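Local coordinates for uncharacterized protein (Leishmania infantum, PDB 4TYZ), which is of unknown function but contains, in this C-terminal piece, a GRAM domain of the PH-like clan, a family loosely associated with sterol binding and transfer, at residues Phe22-Leu32 with Ile88-Ala99; Glu58-Ile66 with Tyr100-Leu108. All blocks are in the same frame, centred on the assembly; numbering follows the deposited sequence.

Contact 1. Residues Phe22-Leu32 with Ile88-Ala99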
loop_
_atom_site.group_PDB
_atom_site.type_symbol
_atom_site.label_atom_id
_atom_site.label_comp_id
_atom_site.label_asym_id
_atom_site.label_seq_id
_atom_site.Cartn_x
_atom_site.Cartn_y
_atom_site.Cartn_z
ATOM N N PHE A 22 -3.777 2.715 6.053
ATOM C CA PHE A 22 -2.567 3.225 6.684
ATOM C C PHE A 22 -2.035 4.458 5.974
ATOM O O PHE A 22 -2.025 4.526 4.744
ATOM C CB PHE A 22 -1.484 2.138 6.696
ATOM C CG PHE A 22 -1.842 0.953 7.539
ATOM C CD1 PHE A 22 -1.591 0.964 8.902
ATOM C CD2 PHE A 22 -2.457 -0.156 6.978
ATOM C CE1 PHE A 22 -1.946 -0.121 9.689
ATOM C CE2 PHE A 22 -2.810 -1.245 7.768
ATOM C CZ PHE A 22 -2.554 -1.216 9.121
ATOM N N ASN A 23 -1.579 5.428 6.756
ATOM C CA ASN A 23 -0.849 6.552 6.198
ATOM C C ASN A 23 0.541 6.115 5.767
ATOM O O ASN A 23 1.247 5.442 6.526
ATOM C CB ASN A 23 -0.729 7.669 7.218
ATOM C CG ASN A 23 -2.074 8.217 7.628
ATOM O OD1 ASN A 23 -2.576 7.930 8.718
ATOM N ND2 ASN A 23 -2.679 8.994 6.745
ATOM N N CYS A 24 0.940 6.509 4.564
ATOM C CA CYS A 24 2.286 6.232 4.066
ATOM C C CYS A 24 2.516 7.057 2.816
ATOM O O CYS A 24 1.662 7.845 2.415
ATOM C CB CYS A 24 2.500 4.741 3.769
ATOM S SG CYS A 24 1.426 4.100 2.453
ATOM N N ALA A 25 3.675 6.887 2.202
ATOM C CA ALA A 25 3.959 7.589 0.972
ATOM C C ALA A 25 4.451 6.595 -0.047
ATOM O O ALA A 25 5.132 5.627 0.279
ATOM C CB ALA A 25 4.979 8.690 1.187
ATOM N N TRP A 26 4.088 6.847 -1.288
ATOM C CA TRP A 26 4.559 6.060 -2.412
ATOM C C TRP A 26 5.783 6.774 -2.969
ATOM O O TRP A 26 5.735 7.975 -3.250
ATOM C CB TRP A 26 3.437 5.936 -3.440
ATOM C CG TRP A 26 3.712 5.102 -4.636
ATOM C CD1 TRP A 26 4.758 4.251 -4.839
ATOM C CD2 TRP A 26 2.918 5.061 -5.820
ATOM N NE1 TRP A 26 4.654 3.670 -6.084
ATOM C CE2 TRP A 26 3.536 4.157 -6.707
ATOM C CE3 TRP A 26 1.739 5.705 -6.219
ATOM C CZ2 TRP A 26 3.007 3.867 -7.966
ATOM C CZ3 TRP A 26 1.219 5.422 -7.475
ATOM C CH2 TRP A 26 1.851 4.506 -8.326
ATOM N N VAL A 27 6.899 6.063 -3.096
ATOM C CA VAL A 27 8.093 6.687 -3.636
ATOM C C VAL A 27 8.488 5.969 -4.909
ATOM O O VAL A 27 8.522 4.731 -4.957
ATOM C CB VAL A 27 9.264 6.685 -2.623
ATOM C CG1 VAL A 27 10.553 7.148 -3.294
ATOM C CG2 VAL A 27 8.939 7.598 -1.466
ATOM N N GLU A 28 8.762 6.749 -5.944
ATOM C CA GLU A 28 9.260 6.202 -7.197
ATOM C C GLU A 28 10.376 7.098 -7.676
ATOM O O GLU A 28 10.138 8.234 -8.088
ATOM C CB GLU A 28 8.151 6.097 -8.240
ATOM C CG GLU A 28 8.615 5.470 -9.546
ATOM C CD GLU A 28 7.543 5.517 -10.608
ATOM O OE1 GLU A 28 6.667 4.627 -10.601
ATOM O OE2 GLU A 28 7.571 6.457 -11.434
ATOM N N GLY A 29 11.594 6.582 -7.600
ATOM C CA GLY A 29 12.769 7.394 -7.838
ATOM C C GLY A 29 12.784 8.598 -6.917
ATOM O O GLY A 29 12.739 8.455 -5.693
ATOM N N SER A 30 12.818 9.788 -7.502
ATOM C CA SER A 30 12.931 11.014 -6.715
ATOM C C SER A 30 11.576 11.616 -6.362
ATOM O O SER A 30 11.509 12.658 -5.708
ATOM C CB SER A 30 13.774 12.051 -7.463
ATOM O OG SER A 30 13.228 12.352 -8.742
ATOM N N ALA A 31 10.501 10.958 -6.786
ATOM C CA ALA A 31 9.153 11.456 -6.515
ATOM C C ALA A 31 8.539 10.783 -5.292
ATOM O O ALA A 31 8.569 9.559 -5.174
ATOM C CB ALA A 31 8.259 11.237 -7.729
ATOM N N LEU A 32 7.981 11.589 -4.393
ATOM C CA LEU A 32 7.268 11.069 -3.230
ATOM C C LEU A 32 5.839 11.602 -3.219
ATOM O O LEU A 32 5.613 12.813 -3.395
ATOM C CB LEU A 32 7.992 11.455 -1.920
ATOM C CG LEU A 32 7.323 11.009 -0.609
ATOM C CD1 LEU A 32 8.361 10.698 0.460
ATOM C CD2 LEU A 32 6.318 12.039 -0.066
ATOM N N ILE A 88 7.372 -1.916 -5.912
ATOM C CA ILE A 88 6.657 -0.757 -5.385
ATOM C C ILE A 88 7.241 -0.400 -4.030
ATOM O O ILE A 88 7.348 -1.263 -3.157
ATOM C CB ILE A 88 5.155 -1.038 -5.219
ATOM C CG1 ILE A 88 4.547 -1.462 -6.552
ATOM C CG2 ILE A 88 4.450 0.170 -4.602
ATOM C CD1 ILE A 88 3.162 -2.079 -6.414
ATOM N N PHE A 89 7.635 0.858 -3.868
ATOM C CA PHE A 89 8.227 1.325 -2.618
ATOM C C PHE A 89 7.232 2.169 -1.835
ATOM O O PHE A 89 6.776 3.214 -2.315
ATOM C CB PHE A 89 9.491 2.134 -2.890
ATOM C CG PHE A 89 10.599 1.341 -3.517
ATOM C CD1 PHE A 89 11.471 0.611 -2.730
ATOM C CD2 PHE A 89 10.782 1.349 -4.888
ATOM C CE1 PHE A 89 12.506 -0.110 -3.298
ATOM C CE2 PHE A 89 11.822 0.626 -5.467
ATOM C CZ PHE A 89 12.679 -0.100 -4.667
ATOM N N LEU A 90 6.889 1.711 -0.635
ATOM C CA LEU A 90 6.016 2.469 0.263
ATOM C C LEU A 90 6.810 2.875 1.493
ATOM O O LEU A 90 7.466 2.050 2.119
ATOM C CB LEU A 90 4.794 1.657 0.659
ATOM C CG LEU A 90 3.960 1.154 -0.516
ATOM C CD1 LEU A 90 3.002 0.084 -0.036
ATOM C CD2 LEU A 90 3.208 2.310 -1.141
ATOM N N THR A 91 6.772 4.153 1.837
ATOM C CA THR A 91 7.633 4.711 2.880
ATOM C C THR A 91 6.839 5.571 3.865
ATOM O O THR A 91 5.640 5.754 3.709
ATOM C CB THR A 91 8.763 5.581 2.272
ATOM O OG1 THR A 91 8.208 6.799 1.753
ATOM C CG2 THR A 91 9.475 4.851 1.152
ATOM N N ASN A 92 7.528 6.136 4.863
ATOM C CA ASN A 92 6.920 7.086 5.795
ATOM C C ASN A 92 5.683 6.521 6.498
ATOM O O ASN A 92 4.713 7.239 6.753
ATOM C CB ASN A 92 6.555 8.387 5.060
ATOM C CG ASN A 92 6.270 9.546 6.005
ATOM O OD1 ASN A 92 6.968 9.739 7.006
ATOM N ND2 ASN A 92 5.242 10.325 5.689
ATOM N N PHE A 93 5.713 5.228 6.816
ATOM C CA PHE A 93 4.612 4.652 7.587
ATOM C C PHE A 93 4.622 5.198 9.004
ATOM O O PHE A 93 5.689 5.317 9.608
ATOM C CB PHE A 93 4.714 3.129 7.649
ATOM C CG PHE A 93 4.225 2.431 6.421
ATOM C CD1 PHE A 93 2.889 2.089 6.289
ATOM C CD2 PHE A 93 5.104 2.107 5.398
ATOM C CE1 PHE A 93 2.442 1.443 5.151
ATOM C CE2 PHE A 93 4.668 1.466 4.263
ATOM C CZ PHE A 93 3.335 1.124 4.137
ATOM N N LEU A 94 3.446 5.500 9.544
ATOM C CA LEU A 94 3.318 5.800 10.966
ATOM C C LEU A 94 3.201 4.512 11.779
ATOM O O LEU A 94 3.634 4.448 12.933
ATOM C CB LEU A 94 2.105 6.688 11.224
ATOM C CG LEU A 94 2.108 8.031 10.494
ATOM C CD1 LEU A 94 0.850 8.816 10.838
ATOM C CD2 LEU A 94 3.365 8.823 10.833
ATOM N N GLN A 95 2.618 3.489 11.160
ATOM C CA GLN A 95 2.409 2.205 11.821
ATOM C C GLN A 95 2.873 1.068 10.921
ATOM O O GLN A 95 2.073 0.249 10.479
ATOM C CB GLN A 95 0.931 2.013 12.185
ATOM C CG GLN A 95 0.344 3.126 13.049
ATOM C CD GLN A 95 0.894 3.138 14.464
ATOM O OE1 GLN A 95 0.763 4.131 15.182
ATOM N NE2 GLN A 95 1.500 2.031 14.876
ATOM N N ARG A 96 4.175 1.026 10.644
ATOM C CA ARG A 96 4.675 0.069 9.657
ATOM C C ARG A 96 4.477 -1.384 10.066
ATOM O O ARG A 96 4.098 -2.211 9.245
ATOM C CB ARG A 96 6.153 0.286 9.359
ATOM C CG ARG A 96 6.588 -0.607 8.203
ATOM C CD ARG A 96 8.026 -0.435 7.848
ATOM N NE ARG A 96 8.896 -0.844 8.948
ATOM C CZ ARG A 96 10.140 -1.271 8.780
ATOM N NH1 ARG A 96 10.663 -1.339 7.562
ATOM N NH2 ARG A 96 10.870 -1.618 9.834
ATOM N N ASP A 97 4.751 -1.693 11.326
ATOM C CA ASP A 97 4.587 -3.066 11.798
ATOM C C ASP A 97 3.142 -3.520 11.626
ATOM O O ASP A 97 2.883 -4.626 11.151
ATOM C CB ASP A 97 5.016 -3.190 13.262
ATOM C CG ASP A 97 6.514 -3.099 13.434
ATOM O OD1 ASP A 97 7.239 -3.309 12.438
ATOM O OD2 ASP A 97 6.963 -2.827 14.567
ATOM N N GLN A 98 2.207 -2.658 12.003
ATOM C CA GLN A 98 0.791 -2.981 11.869
ATOM C C GLN A 98 0.415 -3.126 10.402
ATOM O O GLN A 98 -0.336 -4.034 10.043
ATOM C CB GLN A 98 -0.086 -1.914 12.528
ATOM C CG GLN A 98 -0.080 -1.927 14.045
ATOM C CD GLN A 98 -0.898 -0.784 14.622
ATOM O OE1 GLN A 98 -1.535 -0.029 13.885
ATOM N NE2 GLN A 98 -0.884 -0.651 15.946
ATOM N N ALA A 99 0.937 -2.236 9.559
ATOM C CA ALA A 99 0.656 -2.293 8.119
ATOM C C ALA A 99 1.177 -3.596 7.543
ATOM O O ALA A 99 0.490 -4.272 6.774
ATOM C CB ALA A 99 1.285 -1.103 7.381
HETATM O O HOH W 1 0.951 3.936 8.795
HETATM O O HOH W 2 7.501 2.584 -6.173
#
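Ala25 and Thr91 form an antiparallel hydrogen-bonded pair, with Ala25 N to Thr91 O and Thr91 N to Ala25 O both 2.7 Å, and Trp26 faces Leu90 as the next, non-hydrogen-bonded pair. Val27 N also donates to Phe89 O. Beyond Thr91 the chain leaves the strand and brings the Phe93 ring against Cys24, whose CB sits over the ring centre, 3.5 Å above its plane. A chi1 of 63° sets the Cys24 sulfur near both backbone N and C, from where it reaches the same ring obliquely, SG to Phe93 CZ 3.9 Å. Phe22 instead offers a ring face to the helix start: Ala99 CA stands over its centre, 3.6 Å from the centroid. Trp26 turns the edge of its indole to Phe89 O, with CD1 3.4 Å from that oxygen. Two waters bridge the segments. One receives a hydrogen bond from Gln95 N and donates to Asn23 O; the other links Phe89 N to Val27 O and takes a weak bond from Trp26 NE1. Main-chain bonds thus tie the strands together, with a water at the Val27 end, whereas apolar contact and a single CH-pi contact bring the first helical turn against Phe22, the water at Gln95 N being a polar tie beside it.

Contact 2. Residues Glu58-Ile66 with Tyr100-Leu108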
loop_
_atom_site.group_PDB
_atom_site.type_symbol
_atom_site.label_atom_id
_atom_site.label_comp_id
_atom_site.label_asym_id
_atom_site.label_seq_id
_atom_site.Cartn_x
_atom_site.Cartn_y
_atom_site.Cartn_z
ATOM N N GLU A 58 -3.554 -6.933 -7.171
ATOM C CA GLU A 58 -4.193 -8.080 -6.534
ATOM C C GLU A 58 -3.147 -8.860 -5.742
ATOM O O GLU A 58 -1.997 -8.929 -6.159
ATOM C CB GLU A 58 -4.839 -8.983 -7.598
ATOM C CG GLU A 58 -6.325 -9.273 -7.412
ATOM C CD GLU A 58 -6.602 -10.518 -6.562
ATOM O OE1 GLU A 58 -5.647 -11.102 -6.002
ATOM O OE2 GLU A 58 -7.788 -10.919 -6.454
ATOM N N TYR A 59 -3.515 -9.443 -4.603
ATOM C CA TYR A 59 -2.528 -10.241 -3.881
ATOM C C TYR A 59 -1.962 -11.374 -4.736
ATOM O O TYR A 59 -0.808 -11.772 -4.538
ATOM C CB TYR A 59 -3.111 -10.813 -2.582
ATOM C CG TYR A 59 -3.466 -9.712 -1.629
ATOM C CD1 TYR A 59 -2.478 -8.927 -1.050
ATOM C CD2 TYR A 59 -4.797 -9.427 -1.344
ATOM C CE1 TYR A 59 -2.822 -7.874 -0.203
ATOM C CE2 TYR A 59 -5.140 -8.400 -0.496
ATOM C CZ TYR A 59 -4.153 -7.631 0.066
ATOM O OH TYR A 59 -4.509 -6.606 0.914
ATOM N N ASP A 60 -2.733 -11.869 -5.711
ATOM C CA ASP A 60 -2.216 -12.959 -6.536
ATOM C C ASP A 60 -1.229 -12.455 -7.597
ATOM O O ASP A 60 -0.684 -13.245 -8.370
ATOM C CB ASP A 60 -3.366 -13.810 -7.157
ATOM C CG ASP A 60 -4.212 -13.085 -8.223
ATOM O OD1 ASP A 60 -3.936 -11.936 -8.608
ATOM O OD2 ASP A 60 -5.183 -13.731 -8.719
ATOM N N GLU A 61 -0.968 -11.148 -7.591
ATOM C CA GLU A 61 0.033 -10.524 -8.452
ATOM C C GLU A 61 1.317 -10.192 -7.684
ATOM O O GLU A 61 2.301 -9.748 -8.274
ATOM C CB GLU A 61 -0.531 -9.242 -9.080
ATOM C CG GLU A 61 -1.702 -9.502 -10.021
ATOM C CD GLU A 61 -2.251 -8.232 -10.666
ATOM O OE1 GLU A 61 -2.331 -8.193 -11.913
ATOM O OE2 GLU A 61 -2.636 -7.287 -9.940
ATOM N N ILE A 62 1.289 -10.401 -6.375
ATOM C CA ILE A 62 2.408 -10.017 -5.507
ATOM C C ILE A 62 3.308 -11.220 -5.253
ATOM O O ILE A 62 2.853 -12.255 -4.774
ATOM C CB ILE A 62 1.910 -9.444 -4.170
ATOM C CG1 ILE A 62 1.200 -8.108 -4.417
ATOM C CG2 ILE A 62 3.078 -9.258 -3.186
ATOM C CD1 ILE A 62 0.561 -7.519 -3.179
ATOM N N LYS A 63 4.585 -11.071 -5.593
ATOM C CA LYS A 63 5.559 -12.146 -5.433
ATOM C C LYS A 63 6.201 -12.158 -4.046
ATOM O O LYS A 63 6.487 -13.223 -3.486
ATOM C CB LYS A 63 6.645 -12.021 -6.513
ATOM C CG LYS A 63 7.773 -13.052 -6.421
ATOM C CD LYS A 63 8.785 -12.813 -7.532
ATOM C CE LYS A 63 9.818 -13.926 -7.591
ATOM N NZ LYS A 63 10.705 -13.789 -8.779
ATOM N N ASP A 64 6.434 -10.973 -3.491
ATOM C CA ASP A 64 7.114 -10.863 -2.199
ATOM C C ASP A 64 6.816 -9.519 -1.576
ATOM O O ASP A 64 6.500 -8.561 -2.266
ATOM C CB ASP A 64 8.632 -11.066 -2.357
ATOM C CG ASP A 64 9.317 -11.465 -1.062
ATOM O OD1 ASP A 64 8.614 -11.739 -0.062
ATOM O OD2 ASP A 64 10.572 -11.533 -1.052
ATOM N N ILE A 65 6.895 -9.465 -0.252
ATOM C CA ILE A 65 6.690 -8.235 0.508
ATOM C C ILE A 65 7.791 -8.190 1.552
ATOM O O ILE A 65 7.918 -9.115 2.360
ATOM C CB ILE A 65 5.305 -8.184 1.179
ATOM C CG1 ILE A 65 4.203 -8.341 0.133
ATOM C CG2 ILE A 65 5.127 -6.878 1.965
ATOM C CD1 ILE A 65 2.789 -8.308 0.704
ATOM N N ILE A 66 8.597 -7.130 1.521
ATOM C CA ILE A 66 9.768 -7.008 2.391
ATOM C C ILE A 66 9.620 -5.828 3.344
ATOM O O ILE A 66 9.228 -4.739 2.919
ATOM C CB ILE A 66 11.043 -6.818 1.563
ATOM C CG1 ILE A 66 11.277 -8.053 0.682
ATOM C CG2 ILE A 66 12.231 -6.535 2.454
ATOM C CD1 ILE A 66 12.452 -7.904 -0.261
ATOM N N TYR A 100 2.401 -3.946 7.920
ATOM C CA TYR A 100 3.031 -5.141 7.377
ATOM C C TYR A 100 2.250 -6.375 7.825
ATOM O O TYR A 100 1.996 -7.281 7.030
ATOM C CB TYR A 100 4.500 -5.210 7.800
ATOM C CG TYR A 100 5.226 -6.404 7.243
ATOM C CD1 TYR A 100 5.814 -6.358 5.986
ATOM C CD2 TYR A 100 5.335 -7.572 7.982
ATOM C CE1 TYR A 100 6.483 -7.460 5.470
ATOM C CE2 TYR A 100 6.009 -8.668 7.483
ATOM C CZ TYR A 100 6.570 -8.606 6.230
ATOM O OH TYR A 100 7.236 -9.710 5.737
ATOM N N SER A 101 1.837 -6.389 9.089
ATOM C CA SER A 101 1.036 -7.499 9.596
ATOM C C SER A 101 -0.285 -7.629 8.854
ATOM O O SER A 101 -0.716 -8.738 8.521
ATOM C CB SER A 101 0.782 -7.330 11.089
ATOM O OG SER A 101 1.996 -7.492 11.802
ATOM N N ALA A 102 -0.931 -6.497 8.593
ATOM C CA ALA A 102 -2.211 -6.518 7.893
ATOM C C ALA A 102 -2.025 -7.015 6.455
ATOM O O ALA A 102 -2.837 -7.795 5.955
ATOM C CB ALA A 102 -2.853 -5.141 7.921
ATOM N N LEU A 103 -0.938 -6.589 5.811
ATOM C CA LEU A 103 -0.582 -7.095 4.483
ATOM C C LEU A 103 -0.374 -8.597 4.490
ATOM O O LEU A 103 -0.947 -9.295 3.657
ATOM C CB LEU A 103 0.688 -6.429 3.949
ATOM C CG LEU A 103 0.524 -4.981 3.536
ATOM C CD1 LEU A 103 1.818 -4.469 2.946
ATOM C CD2 LEU A 103 -0.589 -4.892 2.540
ATOM N N MET A 104 0.452 -9.090 5.414
ATOM C CA MET A 104 0.709 -10.527 5.515
ATOM C C MET A 104 -0.572 -11.321 5.638
ATOM O O MET A 104 -0.732 -12.360 5.010
ATOM C CB MET A 104 1.594 -10.855 6.724
ATOM C CG MET A 104 3.066 -10.515 6.597
ATOM S SD MET A 104 3.890 -11.216 5.151
ATOM C CE MET A 104 3.863 -9.733 4.137
ATOM N N SER A 105 -1.493 -10.823 6.456
ATOM C CA SER A 105 -2.718 -11.558 6.739
ATOM C C SER A 105 -3.526 -11.803 5.473
ATOM O O SER A 105 -4.126 -12.864 5.309
ATOM C CB SER A 105 -3.566 -10.811 7.768
ATOM O OG SER A 105 -2.906 -10.765 9.014
ATOM N N GLN A 106 -3.534 -10.833 4.566
ATOM C CA GLN A 106 -4.307 -11.007 3.341
ATOM C C GLN A 106 -3.505 -11.698 2.261
ATOM O O GLN A 106 -4.035 -12.515 1.517
ATOM C CB GLN A 106 -4.827 -9.663 2.823
ATOM C CG GLN A 106 -5.836 -9.003 3.743
ATOM C CD GLN A 106 -6.875 -9.971 4.262
ATOM O OE1 GLN A 106 -7.610 -10.592 3.493
ATOM N NE2 GLN A 106 -6.933 -10.115 5.574
ATOM N N TRP A 107 -2.224 -11.356 2.156
ATOM C CA TRP A 107 -1.383 -11.946 1.132
ATOM C C TRP A 107 -1.153 -13.438 1.379
ATOM O O TRP A 107 -1.205 -14.237 0.444
ATOM C CB TRP A 107 -0.054 -11.195 1.064
ATOM C CG TRP A 107 0.889 -11.703 0.040
ATOM C CD1 TRP A 107 0.652 -11.872 -1.291
ATOM C CD2 TRP A 107 2.243 -12.104 0.263
ATOM N NE1 TRP A 107 1.782 -12.355 -1.913
ATOM C CE2 TRP A 107 2.773 -12.502 -0.976
ATOM C CE3 TRP A 107 3.058 -12.153 1.399
ATOM C CZ2 TRP A 107 4.083 -12.958 -1.118
ATOM C CZ3 TRP A 107 4.364 -12.602 1.257
ATOM C CH2 TRP A 107 4.859 -13.003 0.007
ATOM N N LEU A 108 -0.903 -13.808 2.634
ATOM C CA LEU A 108 -0.651 -15.210 2.968
ATOM C C LEU A 108 -1.947 -16.015 3.111
ATOM O O LEU A 108 -1.900 -17.234 3.294
ATOM C CB LEU A 108 0.165 -15.323 4.256
ATOM C CG LEU A 108 1.520 -14.621 4.337
ATOM C CD1 LEU A 108 2.053 -14.672 5.763
ATOM C CD2 LEU A 108 2.515 -15.251 3.378
#
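Trp107 lies with one face of its indole on Ile62 and Ile65 and its pyrrole nitrogen turned to the backbone. NE1 donates to Ile62 O at 3.1 Å, with an N-H...O angle of 150°; the donor sits above the carbonyl plane, so the bond is bent away from the lone-pair directions. Ile62 CG2 rests 3.5 Å above the indole plane toward the five-membered ring, and Ile65 CD1 lies against the fused side, 3.9 Å from Trp107 CD2. At the indole edge, Tyr59 O is 3.6 Å from Trp107 CD1, and Lys63 O lies near the ring plane by CZ2. With Trp107 CG anti to its N (chi1 -180°), the indole extends toward strand 62-66. One face of the Tyr59 ring lies against Gln106 and the Trp107 backbone, with Gln106 CB 3.5 Å from Tyr59 CZ. Farther along, Ile65 meets Met104 tip to tip, with Met104 CE 3.6 Å from Ile65 CB; the bends at chi2 and chi3 bring this methyl back to the strand. Tyr100 OH makes a weak bond to Ile65 O, and Tyr100 CE1 touches Ile65 CG2.

In the next shell, Tyr59 OH is hydrogen-bonded to Thr40 O, while Ile39 packs on Tyr59, Leu103 and Gln106. Lys63 and Asp64 both face Lys81 in a classic beta bulge, and Asp64 OD1 accepts a bond from the backbone N of the following residue, Ile65. A C-terminal helix closing one end of a seven-stranded antiparallel sheet is characteristic of PH-like domains, the clan of the GRAM domain.

Helix 96-107 joins the two contacts: contact 1 takes its first turn and the chain leading into it, contact 2 the remainder. The centres lie 15 Å apart, and the two touch where Phe22 CE2 meets Ala102 CB at 3.9 Å. Their strands belong to one antiparallel sheet, in which strand 78-82 separates 87-91 from 62-67. Ile78 of that intervening strand packs on Phe93 in contact 1 and on Ile65 and Tyr100 in contact 2. Ile39 likewise reaches both, through Phe22 and Tyr59. The segments alternate along the chain, so the one helix meets strands distant in sequence: 20-28 in contact 1 and 62-67 in contact 2. No ligand or active site is identified here.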